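Local coordinates for protein involved in catabolism of external DNA (Legionella pneumophila subsp. pneumophila, PDB 2OO3) that probably methylates N6 of a single adenine, position 2030, in 23S ribosomal RNA, using S-adenosyl-L-methionine as the methyl donor, at residues L154-K159 with S187-G192; R25-L30 with R160-I165; H226-I231 with S268-I273; P199-A204 with E233-C238. All blocks are in the same frame, centred on the assembly; numbering follows the deposited sequence. Where two conformers were deposited one is given.

In the fold
The four contacts are spread over a Rossmann-like methyltransferase domain whose mixed sheet runs 3-2-1-4-5-7-6, with an eighth strand, 270-275, at its edge. Interactions 1 and 2 lie together, their centres about 13 Å apart and touching through Phe189 and Gly161, where the chain enters the central strand 161-165. Interactions 3 and 4, centred about 11 Å apart and also touching, tie together the far, antiparallel part of the sheet. The segments of each pair alternate along the chain, so each pair interlocks, and the centres of interactions 1 and 3 are about 36 Å apart. Strands 161-165 and 193-200 are neighbours, linking the two regions beside the predicted catalytic Asp166.

Interaction 1: L154-K159 with S187-G192; sequences LPPPEK and SKFSTG
Phe189 carries its CG anti to the backbone N (chi1 -174°), which starts its ring toward the loop 154-159, with its run of three prolines, while a cis peptide bond before Pro155 shapes the opposing loop. The result is a phenyl ring held between two backbone turns. Over one face sits Pro156, whose CD lies 3.6 Å from the ring centroid of Phe189 and only 13° off the ring normal, a CH-pi contact. On the opposite face the backbone N of Gly192, in the same turn as the phenylalanine, stands 3.8 Å above the plane of the Phe189 ring.

Pro155 CB meets Phe189 CD1 obliquely at 3.7 Å, and Leu154 CD2 reaches Phe189 CD2 at 4.0 Å, the leucine side chain crossing the phenylalanine at about a right angle. At the ring edge, in its plane, lies the carbonyl oxygen of Lys159, the last residue of a type I turn that begins at Pro156. A water 2.7 Å from Lys159 O and 2.7 Å from Thr191 OG1 bridges the two turns. Lys188 lays its CB beside the Pro155 ring, but its ammonium group is hydrogen-bonded to Asn151 O in helix 146-153.

Without a direct hydrogen bond, the loop between helix 146-153 and strand 161-165 packs on the turn between helix 174-188 and strand 193-200 of the Rossmann-like domain; Leu154 and Pro156 also touch Phe38 of strand 38-41. The contact is therefore mainly apolar: the Pro156 CD hydrogens, attracted to the aromatic face, cover one side of the ring and the polar link passes through water.

Interaction 2: R25-L30 with R160-I165; sequences RLLAYL and RGLIFI
Leu162 reaches from strand 161-165 into a row of leucines on helix 25-30, the apolar part of a helix-on-sheet contact in the Rossmann-like core. The two axes run almost antiparallel, at 174°, and approach to 10.4 Å. Leu162 has CG anti to the backbone N (chi1 169°), and chi2 then places its CD branches. Its CD2 lies 3.6 Å from Leu27 CD2, the two side chains crossing at about a right angle, and 4.3 Å from Leu26 CB. Leu30 CD1 instead approaches Leu162 CB, at 3.7 Å. Leu27 also touches Tyr39 and Leu30 touches Leu193, on the strands flanking 161-165, so the helix rests on three neighbouring strands.

The polar part lies at one end. Arg160 NH2 donates a nearly straight bond to the backbone carbonyl O of Leu30, 2.9 Å long with 166° at the hydrogen, and this oxygen lies close to the guanidinium plane. Arg160 NH1 adds only a weak bond to the same atom, but it is also hydrogen-bonded to Lys35 O. Leu30 CD2 packs against the guanidinium as well, 3.6 Å from Arg160 NH2.

Leu30 ends helix 14-30, where carbonyl groups are no longer all used by the next turn. A cationic guanidinium there probably complements the negative end of the helix dipole, while the leucines supply the apolar adhesion that seats the helix on the sheet.

Interaction 3: H226-I231 with S268-I273; sequences HLNPLI and SSSYMI
His226 and Ser270 form an antiparallel hydrogen-bonded pair where strand 270-275, the outermost strand on this side of the Rossmann-like sheet, joins strand 220-226. The backbone bonds run both ways: His226 N donates to Ser270 O over 2.8 Å, and Ser270 N donates to His226 O over 2.9 Å. The second donor lies in the carbonyl plane, whereas the first is tilted from it by 24°. Next to the pair, Ser269 CA makes a C-H...O contact of 3.2 Å with His226 O, adding a second, weaker contact to the oxygen that Ser270 N already uses.

Side-chain bonds continue the pairing past the strand end. Asn228, in a left-handed backbone conformation, has CG anti to its carbonyl carbon (chi1 -54°), which starts the amide toward the serines of 268-270. Both hydrogens of ND2 are used, toward Ser268 O at 2.8 Å and toward Ser270 OG at 3.0 Å. The two acceptors lie close to the amide plane, so together they fix its rotation. Ser270 OG, set between its own backbone N and carbonyl carbon (chi1 61°), lies on the His226 side of the sheet and also approaches His226 CB.

Bonds beyond the contact hold two further groups: His226 NE2 is hydrogen-bonded to Glu224 OE1, and Ser269 OG to Phe264 O in the connection that follows helix 249-263. This surface contact is remote from the predicted cofactor and catalytic residues, and it joins the loop after strand 220-226 to the edge strand. At the edge of the His226 ring, near its plane, lies the hydroxyl oxygen OG of Ser270.

Interaction 4: P199-A204 with E233-C238; sequences PVVNKA and EGMTGC
Pro199 and Cys238 face each other as an antiparallel non-hydrogen-bonded pair, their CA atoms 4.2 Å apart, and beyond them Val200 N donates to Gly237 O (2.9 Å) while Thr236 N donates to Val200 O (3.0 Å). This is the junction of strands 193-200 and 237-243, the fifth and seventh of a Rossmann-like methyltransferase sheet, where parallel order gives way to antiparallel. The two bonds differ in approach: Val200 N stands well above the carbonyl plane of Gly237, whereas Thr236 N approaches Val200 O almost head-on, with a C=O...N angle of 174°. The CA of Met235 adds a C-H...O contact of 3.5 Å to Val200 O.

Among the side chains, Val200 sets its CB 3.5 Å from Gly237 O, lying mainly against backbone, while its CG1 meets Thr236 OG1 crosswise. Met235 has CG anti to the backbone N (chi1 -178°) and SD extended beyond it (chi2 177°), with SD 3.9 Å from Pro199 CB. The end of the chain leads away from segment 199-204; Met235 also touches Phe14 and Ala15 of helix 14-30, and Trp197. Pro199 also touches Tyr169, and its side chain is about 8 Å from that of Asp166, the predicted proton acceptor; these two belong to an Asp-Pro-Ser-Tyr run resembling the DPPY motif of N6-adenine methyltransferases. The contact thus borders the probable active site.

As strand 193-200 ends, the chain passes into helix 203-216, and Asn202 takes the N-cap position there: its OD1 accepts a bond of 3.1 Å from Ala204 N.

Interaction 1: L154-K159 with S187-G192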
loop_
_atom_site.group_PDB
_atom_site.type_symbol
_atom_site.label_atom_id
_atom_site.label_comp_id
_atom_site.label_asym_id
_atom_site.label_seq_id
_atom_site.Cartn_x
_atom_site.Cartn_y
_atom_site.Cartn_z
ATOM N N LEU A 154 15.535 -9.482 6.834
ATOM C CA LEU A 154 14.695 -10.667 6.655
ATOM C C LEU A 154 15.585 -11.922 6.601
ATOM O O LEU A 154 16.723 -11.839 6.106
ATOM C CB LEU A 154 13.830 -10.528 5.395
ATOM C CG LEU A 154 12.887 -9.319 5.290
ATOM C CD1 LEU A 154 12.183 -9.302 3.944
ATOM C CD2 LEU A 154 11.829 -9.330 6.402
ATOM N N PRO A 155 15.123 -13.053 7.187
ATOM C CA PRO A 155 13.894 -13.232 7.962
ATOM C C PRO A 155 13.990 -12.542 9.324
ATOM O O PRO A 155 15.072 -12.515 9.917
ATOM C CB PRO A 155 13.809 -14.749 8.151
ATOM C CG PRO A 155 15.251 -15.217 8.090
ATOM C CD PRO A 155 15.931 -14.291 7.132
ATOM N N PRO A 156 12.874 -11.974 9.814
ATOM C CA PRO A 156 12.921 -11.254 11.080
ATOM C C PRO A 156 12.822 -12.239 12.237
ATOM O O PRO A 156 12.262 -13.326 12.055
ATOM C CB PRO A 156 11.654 -10.376 11.039
ATOM C CG PRO A 156 10.699 -11.127 10.180
ATOM C CD PRO A 156 11.517 -11.990 9.226
ATOM N N PRO A 157 13.335 -11.853 13.433
ATOM C CA PRO A 157 13.210 -12.716 14.622
ATOM C C PRO A 157 11.775 -13.088 14.941
ATOM O O PRO A 157 11.545 -14.182 15.425
ATOM C CB PRO A 157 13.831 -11.871 15.760
ATOM C CG PRO A 157 13.889 -10.438 15.212
ATOM C CD PRO A 157 14.041 -10.590 13.725
ATOM N N GLU A 158 10.812 -12.203 14.655
ATOM C CA GLU A 158 9.380 -12.492 14.834
ATOM C C GLU A 158 8.901 -13.682 13.989
ATOM O O GLU A 158 7.876 -14.329 14.302
ATOM C CB GLU A 158 8.540 -11.250 14.471
ATOM C CG GLU A 158 8.658 -10.071 15.424
ATOM C CD GLU A 158 9.804 -9.095 15.076
ATOM O OE1 GLU A 158 10.636 -9.372 14.203
ATOM O OE2 GLU A 158 9.873 -8.034 15.702
ATOM N N LYS A 159 9.611 -13.933 12.893
ATOM C CA LYS A 159 9.269 -14.996 11.938
ATOM C C LYS A 159 7.944 -14.808 11.214
ATOM O O LYS A 159 7.467 -15.729 10.558
ATOM C CB LYS A 159 9.295 -16.383 12.615
ATOM C CG LYS A 159 10.605 -17.096 12.434
ATOM C CD LYS A 159 11.579 -16.725 13.480
ATOM C CE LYS A 159 12.577 -17.870 13.702
ATOM N NZ LYS A 159 12.556 -18.235 15.158
ATOM N N SER A 187 13.592 -15.357 -1.165
ATOM C CA SER A 187 14.448 -16.554 -1.027
ATOM C C SER A 187 14.849 -16.821 0.436
ATOM O O SER A 187 14.999 -17.971 0.824
ATOM C CB SER A 187 15.694 -16.489 -1.923
ATOM O OG SER A 187 16.614 -15.509 -1.471
ATOM N N LYS A 188 14.988 -15.754 1.227
ATOM C CA LYS A 188 15.399 -15.819 2.644
ATOM C C LYS A 188 14.206 -15.913 3.598
ATOM O O LYS A 188 14.344 -16.368 4.721
ATOM C CB LYS A 188 16.169 -14.548 3.032
ATOM C CG LYS A 188 17.509 -14.350 2.345
ATOM C CD LYS A 188 18.013 -12.944 2.646
ATOM C CE LYS A 188 19.475 -12.999 3.048
ATOM N NZ LYS A 188 19.800 -11.892 3.979
ATOM N N PHE A 189 13.038 -15.463 3.146
ATOM C CA PHE A 189 11.870 -15.432 4.011
ATOM C C PHE A 189 10.633 -15.687 3.156
ATOM O O PHE A 189 9.883 -14.775 2.838
ATOM C CB PHE A 189 11.817 -14.068 4.711
ATOM C CG PHE A 189 10.739 -13.954 5.744
ATOM C CD1 PHE A 189 10.488 -14.999 6.633
ATOM C CD2 PHE A 189 9.973 -12.787 5.836
ATOM C CE1 PHE A 189 9.493 -14.890 7.608
ATOM C CE2 PHE A 189 8.981 -12.664 6.809
ATOM C CZ PHE A 189 8.745 -13.711 7.688
ATOM N N SER A 190 10.413 -16.946 2.806
ATOM C CA SER A 190 9.443 -17.307 1.770
ATOM C C SER A 190 7.986 -17.318 2.294
ATOM O O SER A 190 7.041 -17.486 1.525
ATOM C CB SER A 190 9.836 -18.670 1.179
ATOM O OG SER A 190 9.626 -19.686 2.158
ATOM N N THR A 191 7.817 -17.179 3.610
ATOM C CA THR A 191 6.501 -17.168 4.243
ATOM C C THR A 191 6.025 -15.757 4.593
ATOM O O THR A 191 4.905 -15.589 5.098
ATOM C CB THR A 191 6.445 -18.042 5.516
ATOM O OG1 THR A 191 7.373 -17.540 6.484
ATOM C CG2 THR A 191 6.750 -19.541 5.191
ATOM N N GLY A 192 6.856 -14.749 4.308
ATOM C CA GLY A 192 6.469 -13.357 4.539
ATOM C C GLY A 192 5.350 -12.936 3.596
ATOM O O GLY A 192 5.182 -13.512 2.512
HETATM O O HOH W 1 6.033 -16.157 8.308
#

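Interaction 2: R25-L30 with R160-I165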
loop_
_atom_site.group_PDB
_atom_site.type_symbol
_atom_site.label_atom_id
_atom_site.label_comp_id
_atom_site.label_asym_id
_atom_site.label_seq_id
_atom_site.Cartn_x
_atom_site.Cartn_y
_atom_site.Cartn_z
ATOM N N ARG A 25 -6.644 -3.964 4.975
ATOM C CA ARG A 25 -7.248 -5.314 4.965
ATOM C C ARG A 25 -6.161 -6.318 5.333
ATOM O O ARG A 25 -6.407 -7.275 6.093
ATOM C CB ARG A 25 -7.856 -5.633 3.585
ATOM C CG ARG A 25 -8.965 -4.640 3.173
ATOM C CD ARG A 25 -10.380 -5.052 3.614
ATOM N NE ARG A 25 -10.512 -5.820 4.854
ATOM C CZ ARG A 25 -10.949 -5.336 6.019
ATOM N NH1 ARG A 25 -11.257 -4.066 6.178
ATOM N NH2 ARG A 25 -11.049 -6.130 7.053
ATOM N N LEU A 26 -4.934 -6.066 4.860
ATOM C CA LEU A 26 -3.809 -6.953 5.184
ATOM C C LEU A 26 -3.501 -6.897 6.677
ATOM O O LEU A 26 -3.295 -7.933 7.298
ATOM C CB LEU A 26 -2.558 -6.606 4.348
ATOM C CG LEU A 26 -2.751 -6.848 2.828
ATOM C CD1 LEU A 26 -1.523 -6.347 2.110
ATOM C CD2 LEU A 26 -2.989 -8.373 2.528
ATOM N N LEU A 27 -3.504 -5.690 7.242
ATOM C CA LEU A 27 -3.238 -5.477 8.675
ATOM C C LEU A 27 -4.320 -6.104 9.552
ATOM O O LEU A 27 -4.011 -6.786 10.527
ATOM C CB LEU A 27 -3.102 -3.990 8.990
ATOM C CG LEU A 27 -1.824 -3.321 8.411
ATOM C CD1 LEU A 27 -1.976 -1.828 8.577
ATOM C CD2 LEU A 27 -0.550 -3.791 9.068
ATOM N N ALA A 28 -5.580 -5.909 9.152
ATOM C CA ALA A 28 -6.732 -6.508 9.820
ATOM C C ALA A 28 -6.633 -8.023 9.855
ATOM O O ALA A 28 -7.013 -8.634 10.865
ATOM C CB ALA A 28 -8.042 -6.082 9.158
ATOM N N TYR A 29 -6.117 -8.640 8.786
ATOM C CA TYR A 29 -6.018 -10.109 8.773
ATOM C C TYR A 29 -4.910 -10.596 9.665
ATOM O O TYR A 29 -5.098 -11.521 10.486
ATOM C CB TYR A 29 -5.714 -10.638 7.381
ATOM C CG TYR A 29 -5.550 -12.154 7.356
ATOM C CD1 TYR A 29 -6.672 -12.989 7.369
ATOM C CD2 TYR A 29 -4.273 -12.756 7.306
ATOM C CE1 TYR A 29 -6.540 -14.384 7.317
ATOM C CE2 TYR A 29 -4.123 -14.149 7.257
ATOM C CZ TYR A 29 -5.267 -14.954 7.244
ATOM O OH TYR A 29 -5.158 -16.345 7.191
ATOM N N LEU A 30 -3.735 -9.990 9.494
ATOM C CA LEU A 30 -2.539 -10.510 10.159
ATOM C C LEU A 30 -2.575 -10.347 11.657
ATOM O O LEU A 30 -2.002 -11.168 12.386
ATOM C CB LEU A 30 -1.274 -9.883 9.581
ATOM C CG LEU A 30 -0.853 -10.377 8.192
ATOM C CD1 LEU A 30 0.377 -9.591 7.759
ATOM C CD2 LEU A 30 -0.548 -11.832 8.222
ATOM N N ARG A 160 7.356 -13.623 11.361
ATOM C CA ARG A 160 6.073 -13.267 10.771
ATOM C C ARG A 160 6.306 -11.857 10.289
ATOM O O ARG A 160 6.743 -11.009 11.076
ATOM C CB ARG A 160 4.999 -13.157 11.850
ATOM C CG ARG A 160 4.525 -14.428 12.475
ATOM C CD ARG A 160 3.211 -14.145 13.222
ATOM N NE ARG A 160 2.105 -13.894 12.295
ATOM C CZ ARG A 160 1.117 -13.012 12.482
ATOM N NH1 ARG A 160 1.081 -12.228 13.569
ATOM N NH2 ARG A 160 0.151 -12.912 11.572
ATOM N N GLY A 161 5.981 -11.577 9.030
ATOM C CA GLY A 161 6.252 -10.241 8.475
ATOM C C GLY A 161 5.263 -9.801 7.421
ATOM O O GLY A 161 4.811 -10.611 6.600
ATOM N N LEU A 162 4.928 -8.505 7.461
ATOM C CA LEU A 162 4.280 -7.811 6.346
ATOM C C LEU A 162 5.274 -6.782 5.764
ATOM O O LEU A 162 5.780 -5.890 6.467
ATOM C CB LEU A 162 2.991 -7.151 6.820
ATOM C CG LEU A 162 2.344 -6.180 5.819
ATOM C CD1 LEU A 162 2.093 -6.870 4.466
ATOM C CD2 LEU A 162 1.062 -5.591 6.428
ATOM N N ILE A 163 5.605 -6.945 4.485
ATOM C CA ILE A 163 6.574 -6.077 3.832
ATOM C C ILE A 163 5.772 -5.278 2.799
ATOM O O ILE A 163 5.225 -5.843 1.858
ATOM C CB ILE A 163 7.725 -6.893 3.187
ATOM C CG1 ILE A 163 8.484 -7.745 4.249
ATOM C CG2 ILE A 163 8.744 -5.959 2.581
ATOM C CD1 ILE A 163 8.011 -9.227 4.335
ATOM N N PHE A 164 5.667 -3.981 3.025
ATOM C CA PHE A 164 4.815 -3.102 2.228
ATOM C C PHE A 164 5.716 -2.181 1.452
ATOM O O PHE A 164 6.415 -1.358 2.026
ATOM C CB PHE A 164 3.851 -2.286 3.131
ATOM C CG PHE A 164 2.808 -1.507 2.376
ATOM C CD1 PHE A 164 1.703 -2.161 1.770
ATOM C CD2 PHE A 164 2.897 -0.130 2.291
ATOM C CE1 PHE A 164 0.725 -1.418 1.069
ATOM C CE2 PHE A 164 1.929 0.620 1.580
ATOM C CZ PHE A 164 0.846 -0.023 0.978
ATOM N N ILE A 165 5.701 -2.360 0.130
ATOM C CA ILE A 165 6.638 -1.701 -0.779
ATOM C C ILE A 165 5.936 -0.726 -1.702
ATOM O O ILE A 165 5.154 -1.134 -2.570
ATOM C CB ILE A 165 7.388 -2.783 -1.602
ATOM C CG1 ILE A 165 8.077 -3.762 -0.631
ATOM C CG2 ILE A 165 8.411 -2.125 -2.515
ATOM C CD1 ILE A 165 8.509 -5.072 -1.226
#

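Interaction 3: H226-I231 with S268-I273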
loop_
_atom_site.group_PDB
_atom_site.type_symbol
_atom_site.label_atom_id
_atom_site.label_comp_id
_atom_site.label_asym_id
_atom_site.label_seq_id
_atom_site.Cartn_x
_atom_site.Cartn_y
_atom_site.Cartn_z
ATOM N N HIS A 226 -8.259 0.551 -13.055
ATOM C CA HIS A 226 -7.969 1.301 -14.245
ATOM C C HIS A 226 -9.034 2.377 -14.425
ATOM O O HIS A 226 -10.247 2.091 -14.434
ATOM C CB HIS A 226 -7.911 0.367 -15.446
ATOM C CG HIS A 226 -6.783 -0.608 -15.391
ATOM N ND1 HIS A 226 -5.461 -0.224 -15.496
ATOM C CD2 HIS A 226 -6.772 -1.952 -15.251
ATOM C CE1 HIS A 226 -4.686 -1.291 -15.410
ATOM N NE2 HIS A 226 -5.458 -2.351 -15.259
ATOM N N LEU A 227 -8.574 3.621 -14.552
ATOM C CA LEU A 227 -9.494 4.721 -14.732
ATOM C C LEU A 227 -10.099 4.789 -16.150
ATOM O O LEU A 227 -11.180 5.339 -16.327
ATOM C CB LEU A 227 -8.799 6.042 -14.409
ATOM C CG LEU A 227 -8.319 6.260 -12.988
ATOM C CD1 LEU A 227 -7.588 7.614 -12.934
ATOM C CD2 LEU A 227 -9.482 6.222 -12.008
ATOM N N ASN A 228 -9.380 4.256 -17.127
ATOM C CA ASN A 228 -9.765 4.269 -18.545
ATOM C C ASN A 228 -10.169 5.629 -19.083
ATOM O O ASN A 228 -11.258 5.759 -19.668
ATOM C CB ASN A 228 -10.814 3.199 -18.851
ATOM C CG ASN A 228 -10.366 1.818 -18.396
ATOM O OD1 ASN A 228 -9.258 1.397 -18.692
ATOM N ND2 ASN A 228 -11.217 1.123 -17.676
ATOM N N PRO A 229 -9.273 6.634 -18.927
ATOM C CA PRO A 229 -9.566 7.965 -19.446
ATOM C C PRO A 229 -9.418 7.835 -20.968
ATOM O O PRO A 229 -8.934 6.802 -21.441
ATOM C CB PRO A 229 -8.454 8.825 -18.856
ATOM C CG PRO A 229 -7.299 7.902 -18.655
ATOM C CD PRO A 229 -7.887 6.543 -18.401
ATOM N N LEU A 230 -9.870 8.809 -21.748
ATOM C CA LEU A 230 -9.773 8.591 -23.205
ATOM C C LEU A 230 -8.409 8.970 -23.765
ATOM O O LEU A 230 -8.090 8.612 -24.906
ATOM C CB LEU A 230 -10.921 9.250 -23.969
ATOM C CG LEU A 230 -12.332 8.871 -23.490
ATOM C CD1 LEU A 230 -13.377 9.479 -24.403
ATOM C CD2 LEU A 230 -12.528 7.365 -23.369
ATOM N N ILE A 231 -7.605 9.656 -22.952
ATOM C CA ILE A 231 -6.203 9.982 -23.285
ATOM C C ILE A 231 -5.302 9.162 -22.364
ATOM O O ILE A 231 -5.447 9.254 -21.130
ATOM C CB ILE A 231 -5.842 11.465 -23.001
ATOM C CG1 ILE A 231 -6.752 12.461 -23.724
ATOM C CG2 ILE A 231 -4.383 11.768 -23.410
ATOM C CD1 ILE A 231 -6.648 12.377 -25.168
ATOM N N SER A 268 -16.912 3.982 -16.787
ATOM C CA SER A 268 -15.746 3.677 -17.653
ATOM C C SER A 268 -14.591 2.947 -16.953
ATOM O O SER A 268 -13.816 2.217 -17.589
ATOM C CB SER A 268 -15.204 4.960 -18.293
ATOM O OG SER A 268 -16.154 5.532 -19.170
ATOM N N SER A 269 -14.464 3.157 -15.652
ATOM C CA SER A 269 -13.359 2.556 -14.906
ATOM C C SER A 269 -13.581 1.057 -14.789
ATOM O O SER A 269 -14.719 0.568 -14.965
ATOM C CB SER A 269 -13.206 3.206 -13.524
ATOM O OG SER A 269 -14.350 2.957 -12.721
ATOM N N SER A 270 -12.493 0.308 -14.562
ATOM C CA SER A 270 -12.573 -1.158 -14.486
ATOM C C SER A 270 -11.520 -1.630 -13.492
ATOM O O SER A 270 -10.681 -0.842 -13.070
ATOM C CB SER A 270 -12.340 -1.821 -15.851
ATOM O OG SER A 270 -11.041 -1.516 -16.355
ATOM N N TYR A 271 -11.574 -2.906 -13.143
ATOM C CA TYR A 271 -10.610 -3.515 -12.231
ATOM C C TYR A 271 -10.394 -4.937 -12.731
ATOM O O TYR A 271 -11.195 -5.482 -13.528
ATOM C CB TYR A 271 -11.141 -3.514 -10.766
ATOM C CG TYR A 271 -12.229 -4.543 -10.505
ATOM C CD1 TYR A 271 -11.903 -5.850 -10.134
ATOM C CD2 TYR A 271 -13.590 -4.211 -10.636
ATOM C CE1 TYR A 271 -12.894 -6.816 -9.910
ATOM C CE2 TYR A 271 -14.604 -5.178 -10.411
ATOM C CZ TYR A 271 -14.240 -6.465 -10.051
ATOM O OH TYR A 271 -15.209 -7.430 -9.833
ATOM N N MET A 272 -9.323 -5.552 -12.251
ATOM C CA MET A 272 -9.113 -6.967 -12.442
ATOM C C MET A 272 -8.399 -7.551 -11.227
ATOM O O MET A 272 -7.749 -6.837 -10.448
ATOM C CB MET A 272 -8.283 -7.207 -13.705
ATOM C CG MET A 272 -6.837 -6.693 -13.618
ATOM S SD MET A 272 -5.627 -7.895 -12.964
ATOM C CE MET A 272 -5.098 -8.623 -14.502
ATOM N N ILE A 273 -8.528 -8.857 -11.077
ATOM C CA ILE A 273 -7.931 -9.617 -10.004
ATOM C C ILE A 273 -7.485 -10.898 -10.700
ATOM O O ILE A 273 -8.279 -11.517 -11.440
ATOM C CB ILE A 273 -8.948 -10.010 -8.918
ATOM C CG1 ILE A 273 -9.578 -8.786 -8.272
ATOM C CG2 ILE A 273 -8.279 -10.836 -7.797
ATOM C CD1 ILE A 273 -10.743 -9.174 -7.419
#

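Interaction 4: P199-A204 with E233-C238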
loop_
_atom_site.group_PDB
_atom_site.type_symbol
_atom_site.label_atom_id
_atom_site.label_comp_id
_atom_site.label_asym_id
_atom_site.label_seq_id
_atom_site.Cartn_x
_atom_site.Cartn_y
_atom_site.Cartn_z
ATOM N N PRO A 199 2.511 1.393 -10.704
ATOM C CA PRO A 199 1.664 2.171 -11.581
ATOM C C PRO A 199 1.497 1.540 -12.952
ATOM O O PRO A 199 2.262 0.656 -13.341
ATOM C CB PRO A 199 2.453 3.486 -11.744
ATOM C CG PRO A 199 3.892 3.077 -11.646
ATOM C CD PRO A 199 3.926 1.819 -10.788
ATOM N N VAL A 200 0.481 2.021 -13.671
ATOM C CA VAL A 200 0.351 1.804 -15.106
ATOM C C VAL A 200 0.509 3.164 -15.799
ATOM O O VAL A 200 -0.435 3.996 -15.861
ATOM C CB VAL A 200 -0.997 1.127 -15.482
ATOM C CG1 VAL A 200 -1.025 0.844 -17.013
ATOM C CG2 VAL A 200 -1.153 -0.172 -14.716
ATOM N N VAL A 201 1.734 3.412 -16.247
ATOM C CA VAL A 201 2.091 4.639 -16.951
ATOM C C VAL A 201 2.558 4.259 -18.369
ATOM O O VAL A 201 2.186 4.891 -19.361
ATOM C CB VAL A 201 3.227 5.401 -16.226
ATOM C CG1 VAL A 201 3.593 6.671 -16.992
ATOM C CG2 VAL A 201 2.837 5.746 -14.776
ATOM N N ASN A 202 3.371 3.220 -18.445
ATOM C CA ASN A 202 3.804 2.690 -19.734
ATOM C C ASN A 202 3.564 1.184 -19.649
ATOM O O ASN A 202 4.250 0.473 -18.899
ATOM C CB ASN A 202 5.281 3.027 -20.006
ATOM C CG ASN A 202 5.732 2.566 -21.381
ATOM O OD1 ASN A 202 5.219 1.579 -21.898
ATOM N ND2 ASN A 202 6.678 3.290 -21.987
ATOM N N LYS A 203 2.561 0.701 -20.380
ATOM C CA LYS A 203 2.170 -0.703 -20.294
ATOM C C LYS A 203 3.343 -1.670 -20.453
ATOM O O LYS A 203 3.387 -2.703 -19.811
ATOM C CB LYS A 203 1.111 -1.064 -21.354
ATOM C CG LYS A 203 0.747 -2.564 -21.278
ATOM C CD LYS A 203 -0.742 -2.779 -20.980
ATOM C CE LYS A 203 -1.070 -4.236 -20.554
ATOM N NZ LYS A 203 -0.917 -4.429 -19.067
ATOM N N ALA A 204 4.279 -1.351 -21.333
ATOM C CA ALA A 204 5.376 -2.253 -21.606
ATOM C C ALA A 204 6.268 -2.413 -20.367
ATOM O O ALA A 204 6.715 -3.508 -20.035
ATOM C CB ALA A 204 6.181 -1.718 -22.781
ATOM N N GLU A 233 -2.396 9.412 -20.849
ATOM C CA GLU A 233 -1.343 10.324 -20.436
ATOM C C GLU A 233 -1.217 10.251 -18.923
ATOM O O GLU A 233 -2.237 10.301 -18.214
ATOM C CB GLU A 233 -1.664 11.766 -20.865
ATOM C CG GLU A 233 -0.559 12.740 -20.472
ATOM C CD GLU A 233 -0.689 14.144 -21.101
ATOM O OE1 GLU A 233 -1.804 14.527 -21.545
ATOM O OE2 GLU A 233 0.355 14.862 -21.135
ATOM N N GLY A 234 0.016 10.112 -18.438
ATOM C CA GLY A 234 0.304 9.963 -17.010
ATOM C C GLY A 234 -0.166 8.604 -16.508
ATOM O O GLY A 234 -0.270 7.640 -17.274
ATOM N N MET A 235 -0.467 8.518 -15.216
ATOM C CA MET A 235 -0.845 7.242 -14.631
ATOM C C MET A 235 -2.316 6.961 -14.874
ATOM O O MET A 235 -3.183 7.599 -14.275
ATOM C CB MET A 235 -0.533 7.253 -13.122
ATOM C CG MET A 235 -0.829 5.933 -12.366
ATOM S SD MET A 235 -0.336 5.996 -10.596
ATOM C CE MET A 235 -1.223 7.338 -9.921
ATOM N N THR A 236 -2.629 5.994 -15.724
ATOM C CA THR A 236 -4.045 5.766 -16.059
ATOM C C THR A 236 -4.654 4.679 -15.182
ATOM O O THR A 236 -5.867 4.406 -15.238
ATOM C CB THR A 236 -4.159 5.304 -17.503
ATOM O OG1 THR A 236 -3.277 4.185 -17.667
ATOM C CG2 THR A 236 -3.730 6.451 -18.435
ATOM N N GLY A 237 -3.802 4.037 -14.390
ATOM C CA GLY A 237 -4.277 2.958 -13.521
ATOM C C GLY A 237 -3.139 2.562 -12.636
ATOM O O GLY A 237 -2.023 3.095 -12.760
ATOM N N CYS A 238 -3.391 1.601 -11.755
ATOM C CA CYS A 238 -2.310 1.115 -10.901
ATOM C C CYS A 238 -2.681 -0.259 -10.373
ATOM O O CYS A 238 -3.810 -0.734 -10.581
ATOM C CB CYS A 238 -2.110 2.108 -9.733
ATOM S SG CYS A 238 -3.453 2.054 -8.537
HETATM O O HOH W 2 0.172 6.641 -19.654
HETATM O O HOH W 3 -1.152 4.163 -20.025
#